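Local structure of glucan-binding protein C, GbpC (Streptococcus mutans UA159, 5UQZ) at residues 177-191 with 318-332. The protein probably binds glucan and mediates adherence of this oral streptococcus to surfaces as a wall-anchored, calcium-containing adhesin, this chain holding its GbpC-family domain and a long helix. Numbering follows the deposited sequence.
Sequences TKTIFIGAQTSNAGR and GNDQNLPTTIWFATN
Strands 180-184 and 325-329 run antiparallel, their axes 4.7 Å apart, with I180-F329, I182-I327 and A184-T325 as hydrogen-bonded pairs and F181-W328 and G183-T326 as non-hydrogen-bonded pairs. On the face bearing F181, CD1 of its ring lies 3.5 Å from W328 CB, while the two ring systems meet obliquely, planes at 33°. With CG anti to the backbone N (chi1 -178°), the W328 indole runs away from F181, and NE1 donates in the ring plane to K178 O (2.8 Å). On the other face I182 CG2 meets I327 CG2 at 3.6 Å; I180, T325 and I327 pack on F314 and V316 of strand 312-319, joining the two sheets of the sandwich, and I327 lies close to the calcium ion and its ligand E237. Beyond A184, loop 185-191 packs against the type II beta turn D320-L323: T186 O accepts from N322 N, and T186 OG1 donates to L323 O (2.7 Å) from one side of the carbonyl plane. N319 ND2, its OD1 bonded to H235, braces that oxygen from the other side, within its own segment. R191 grips D320 side-on, NE to OD1 (2.8 Å) from above the carboxylate plane and NH2 to OD2 at 3.1 Å. Six backbone hydrogen bonds thus join the strands, apolar contacts on both faces adding to them, whereas T186 and a two-pronged salt bridge tie loop to turn, which should restrain the guanidinium's rotation.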
# COMPACT_ATOMS: atom_id res chain seq x y z
N THR A 177 -8.30 -1.34 -9.71
CA THR A 177 -7.69 -0.32 -8.87
C THR A 177 -7.14 -0.90 -7.59
O THR A 177 -6.41 -0.19 -6.88
CB THR A 177 -8.69 0.81 -8.58
OG1 THR A 177 -9.71 0.35 -7.70
CG2 THR A 177 -9.24 1.44 -9.83
N LYS A 178 -7.45 -2.18 -7.28
CA LYS A 178 -6.87 -2.87 -6.13
C LYS A 178 -5.68 -3.72 -6.55
O LYS A 178 -4.90 -4.16 -5.70
CB LYS A 178 -7.94 -3.74 -5.47
CG LYS A 178 -9.05 -2.92 -4.83
CD LYS A 178 -10.21 -3.83 -4.39
CE LYS A 178 -9.85 -4.87 -3.35
NZ LYS A 178 -11.09 -5.65 -3.06
N THR A 179 -5.51 -3.97 -7.85
CA THR A 179 -4.34 -4.62 -8.44
C THR A 179 -4.12 -6.03 -7.89
O THR A 179 -4.95 -6.89 -8.18
CB THR A 179 -3.10 -3.71 -8.40
OG1 THR A 179 -3.46 -2.33 -8.62
CG2 THR A 179 -2.09 -4.13 -9.45
N ILE A 180 -3.04 -6.30 -7.15
CA ILE A 180 -2.69 -7.69 -6.83
C ILE A 180 -2.13 -7.78 -5.42
O ILE A 180 -1.38 -6.90 -4.96
CB ILE A 180 -1.68 -8.10 -7.90
CG1 ILE A 180 -1.27 -9.50 -7.90
CG2 ILE A 180 -0.38 -7.35 -7.83
CD1 ILE A 180 -0.14 -9.67 -9.02
N PHE A 181 -2.43 -8.91 -4.77
CA PHE A 181 -1.80 -9.29 -3.51
C PHE A 181 -1.00 -10.54 -3.82
O PHE A 181 -1.56 -11.52 -4.32
CB PHE A 181 -2.87 -9.52 -2.43
CG PHE A 181 -2.36 -9.44 -1.05
CD1 PHE A 181 -3.03 -8.68 -0.12
CD2 PHE A 181 -1.28 -10.20 -0.63
CE1 PHE A 181 -2.60 -8.60 1.20
CE2 PHE A 181 -0.84 -10.13 0.72
CZ PHE A 181 -1.48 -9.31 1.59
N ILE A 182 0.31 -10.50 -3.64
CA ILE A 182 1.21 -11.59 -4.04
C ILE A 182 2.12 -11.98 -2.89
O ILE A 182 2.52 -11.13 -2.07
CB ILE A 182 1.97 -11.19 -5.33
CG1 ILE A 182 2.82 -12.32 -5.87
CG2 ILE A 182 2.82 -9.94 -5.15
CD1 ILE A 182 3.34 -12.10 -7.28
N GLY A 183 2.45 -13.27 -2.80
CA GLY A 183 3.38 -13.68 -1.77
C GLY A 183 3.91 -15.08 -2.02
O GLY A 183 3.41 -15.81 -2.87
N ALA A 184 4.92 -15.44 -1.23
CA ALA A 184 5.54 -16.76 -1.32
C ALA A 184 6.31 -17.02 -0.05
O ALA A 184 6.65 -16.09 0.68
CB ALA A 184 6.50 -16.81 -2.50
N GLN A 185 6.63 -18.30 0.19
CA GLN A 185 7.58 -18.59 1.27
C GLN A 185 8.91 -17.88 0.99
O GLN A 185 9.27 -17.66 -0.18
CB GLN A 185 7.80 -20.11 1.36
CG GLN A 185 8.82 -20.56 2.43
CD GLN A 185 8.43 -20.12 3.86
OE1 GLN A 185 8.54 -18.94 4.23
NE2 GLN A 185 8.07 -21.09 4.70
N THR A 186 9.64 -17.53 2.07
CA THR A 186 11.02 -17.09 1.94
C THR A 186 11.88 -18.31 2.24
O THR A 186 12.09 -18.68 3.41
CB THR A 186 11.32 -15.96 2.92
OG1 THR A 186 10.35 -14.91 2.73
CG2 THR A 186 12.71 -15.37 2.68
N SER A 187 12.32 -18.99 1.18
CA SER A 187 12.91 -20.31 1.35
C SER A 187 14.35 -20.26 1.84
O SER A 187 14.81 -21.25 2.41
CB SER A 187 12.86 -21.06 0.03
OG SER A 187 11.52 -21.25 -0.38
N ASN A 188 15.07 -19.18 1.57
CA ASN A 188 16.51 -19.12 1.85
C ASN A 188 16.83 -18.06 2.87
O ASN A 188 16.12 -17.07 2.99
CB ASN A 188 17.23 -18.82 0.56
CG ASN A 188 16.89 -19.81 -0.53
OD1 ASN A 188 16.98 -21.03 -0.32
ND2 ASN A 188 16.49 -19.32 -1.69
N ALA A 189 17.92 -18.31 3.62
CA ALA A 189 18.51 -17.29 4.47
C ALA A 189 19.29 -16.27 3.64
O ALA A 189 19.61 -16.50 2.48
CB ALA A 189 19.47 -17.97 5.46
N GLY A 190 19.59 -15.13 4.25
CA GLY A 190 20.48 -14.16 3.63
C GLY A 190 19.81 -12.91 3.10
O GLY A 190 20.52 -12.02 2.61
N ARG A 191 18.48 -12.82 3.14
CA ARG A 191 17.76 -11.56 2.91
C ARG A 191 17.91 -11.03 1.49
O ARG A 191 17.60 -9.86 1.25
CB ARG A 191 18.13 -10.49 3.95
CG ARG A 191 17.79 -10.90 5.35
CD ARG A 191 18.13 -9.82 6.32
NE ARG A 191 17.67 -10.17 7.68
CZ ARG A 191 17.76 -9.40 8.75
NH1 ARG A 191 18.32 -8.19 8.64
NH2 ARG A 191 17.22 -9.83 9.91
N GLY A 318 13.86 -9.21 1.53
CA GLY A 318 14.59 -8.91 2.76
C GLY A 318 14.13 -9.66 3.99
O GLY A 318 14.78 -9.55 5.03
N ASN A 319 13.03 -10.42 3.92
CA ASN A 319 12.61 -11.21 5.07
C ASN A 319 13.63 -12.29 5.36
O ASN A 319 14.30 -12.81 4.45
CB ASN A 319 11.31 -11.96 4.76
CG ASN A 319 10.10 -11.05 4.81
OD1 ASN A 319 10.23 -9.81 4.67
ND2 ASN A 319 8.92 -11.61 4.89
N ASP A 320 13.70 -12.71 6.63
CA ASP A 320 14.46 -13.89 6.97
C ASP A 320 13.78 -15.16 6.44
O ASP A 320 12.57 -15.21 6.16
CB ASP A 320 14.66 -13.98 8.48
CG ASP A 320 15.73 -12.99 8.97
OD1 ASP A 320 16.69 -12.73 8.20
OD2 ASP A 320 15.65 -12.52 10.09
N GLN A 321 14.60 -16.20 6.36
CA GLN A 321 14.11 -17.52 5.99
C GLN A 321 12.92 -17.92 6.85
O GLN A 321 12.88 -17.67 8.07
CB GLN A 321 15.26 -18.51 6.19
CG GLN A 321 14.95 -19.89 5.69
CD GLN A 321 16.13 -20.80 5.84
OE1 GLN A 321 16.89 -20.72 6.82
NE2 GLN A 321 16.33 -21.64 4.87
N ASN A 322 11.91 -18.52 6.22
CA ASN A 322 10.73 -19.05 6.88
C ASN A 322 9.70 -18.00 7.28
O ASN A 322 8.67 -18.37 7.88
CB ASN A 322 11.05 -19.98 8.07
CG ASN A 322 11.77 -21.21 7.62
OD1 ASN A 322 11.50 -21.72 6.53
ND2 ASN A 322 12.72 -21.67 8.42
N LEU A 323 9.91 -16.72 6.97
CA LEU A 323 8.85 -15.74 7.15
C LEU A 323 8.36 -15.36 5.77
O LEU A 323 9.05 -14.61 5.06
CB LEU A 323 9.42 -14.52 7.86
CG LEU A 323 8.33 -13.56 8.28
CD1 LEU A 323 7.51 -14.11 9.46
CD2 LEU A 323 8.88 -12.17 8.58
N PRO A 324 7.19 -15.82 5.35
CA PRO A 324 6.74 -15.60 3.96
C PRO A 324 6.72 -14.12 3.60
O PRO A 324 6.42 -13.26 4.44
CB PRO A 324 5.33 -16.20 3.95
CG PRO A 324 5.44 -17.34 4.94
CD PRO A 324 6.31 -16.78 6.06
N THR A 325 7.11 -13.85 2.35
CA THR A 325 7.18 -12.49 1.82
C THR A 325 5.87 -12.18 1.12
O THR A 325 5.43 -12.95 0.26
CB THR A 325 8.31 -12.41 0.79
OG1 THR A 325 9.55 -12.67 1.47
CG2 THR A 325 8.42 -11.03 0.17
N THR A 326 5.25 -11.05 1.45
CA THR A 326 3.99 -10.62 0.84
C THR A 326 4.04 -9.15 0.51
O THR A 326 4.75 -8.38 1.16
CB THR A 326 2.81 -10.86 1.79
OG1 THR A 326 3.00 -10.14 3.01
CG2 THR A 326 2.66 -12.34 2.13
N ILE A 327 3.19 -8.75 -0.44
CA ILE A 327 2.92 -7.34 -0.71
C ILE A 327 1.55 -7.24 -1.34
O ILE A 327 1.21 -8.02 -2.25
CB ILE A 327 4.01 -6.70 -1.60
CG1 ILE A 327 3.78 -5.17 -1.71
CG2 ILE A 327 4.11 -7.34 -2.96
CD1 ILE A 327 4.92 -4.43 -2.51
N TRP A 328 0.77 -6.24 -0.91
CA TRP A 328 -0.44 -5.85 -1.61
C TRP A 328 -0.03 -4.62 -2.41
O TRP A 328 0.12 -3.53 -1.85
CB TRP A 328 -1.57 -5.51 -0.66
CG TRP A 328 -2.85 -5.15 -1.35
CD1 TRP A 328 -3.08 -4.97 -2.72
CD2 TRP A 328 -4.11 -4.98 -0.73
NE1 TRP A 328 -4.37 -4.63 -2.95
CE2 TRP A 328 -5.04 -4.65 -1.75
CE3 TRP A 328 -4.53 -5.04 0.60
CZ2 TRP A 328 -6.38 -4.41 -1.48
CZ3 TRP A 328 -5.86 -4.81 0.86
CH2 TRP A 328 -6.77 -4.49 -0.18
N PHE A 329 0.24 -4.81 -3.70
CA PHE A 329 0.66 -3.69 -4.53
C PHE A 329 -0.55 -3.22 -5.30
O PHE A 329 -1.11 -3.97 -6.10
CB PHE A 329 1.75 -4.11 -5.52
CG PHE A 329 2.21 -2.97 -6.35
CD1 PHE A 329 3.15 -2.08 -5.87
CD2 PHE A 329 1.64 -2.73 -7.60
CE1 PHE A 329 3.51 -0.95 -6.62
CE2 PHE A 329 2.02 -1.62 -8.34
CZ PHE A 329 2.95 -0.74 -7.86
N ALA A 330 -0.91 -1.96 -5.11
CA ALA A 330 -1.99 -1.35 -5.85
C ALA A 330 -1.48 -0.08 -6.48
O ALA A 330 -0.60 0.60 -5.92
CB ALA A 330 -3.22 -1.08 -4.99
N THR A 331 -1.98 0.24 -7.66
CA THR A 331 -1.73 1.57 -8.20
C THR A 331 -3.01 2.06 -8.86
O THR A 331 -3.74 1.30 -9.49
CB THR A 331 -0.51 1.57 -9.19
OG1 THR A 331 -0.31 2.92 -9.66
CG2 THR A 331 -0.77 0.68 -10.39
N ASN A 332 -3.30 3.32 -8.69
CA ASN A 332 -4.58 3.92 -9.07
C ASN A 332 -4.35 5.44 -9.04
O ASN A 332 -3.23 5.90 -8.84
CB ASN A 332 -5.68 3.40 -8.15
CG ASN A 332 -5.29 3.54 -6.74
OD1 ASN A 332 -4.87 4.64 -6.29
ND2 ASN A 332 -5.31 2.43 -6.02
O HOH W 1 -3.88 -1.00 -11.13
O HOH W 2 7.41 -20.77 7.53
O HOH W 3 16.34 -14.56 3.86
O HOH W 4 19.11 -14.38 6.98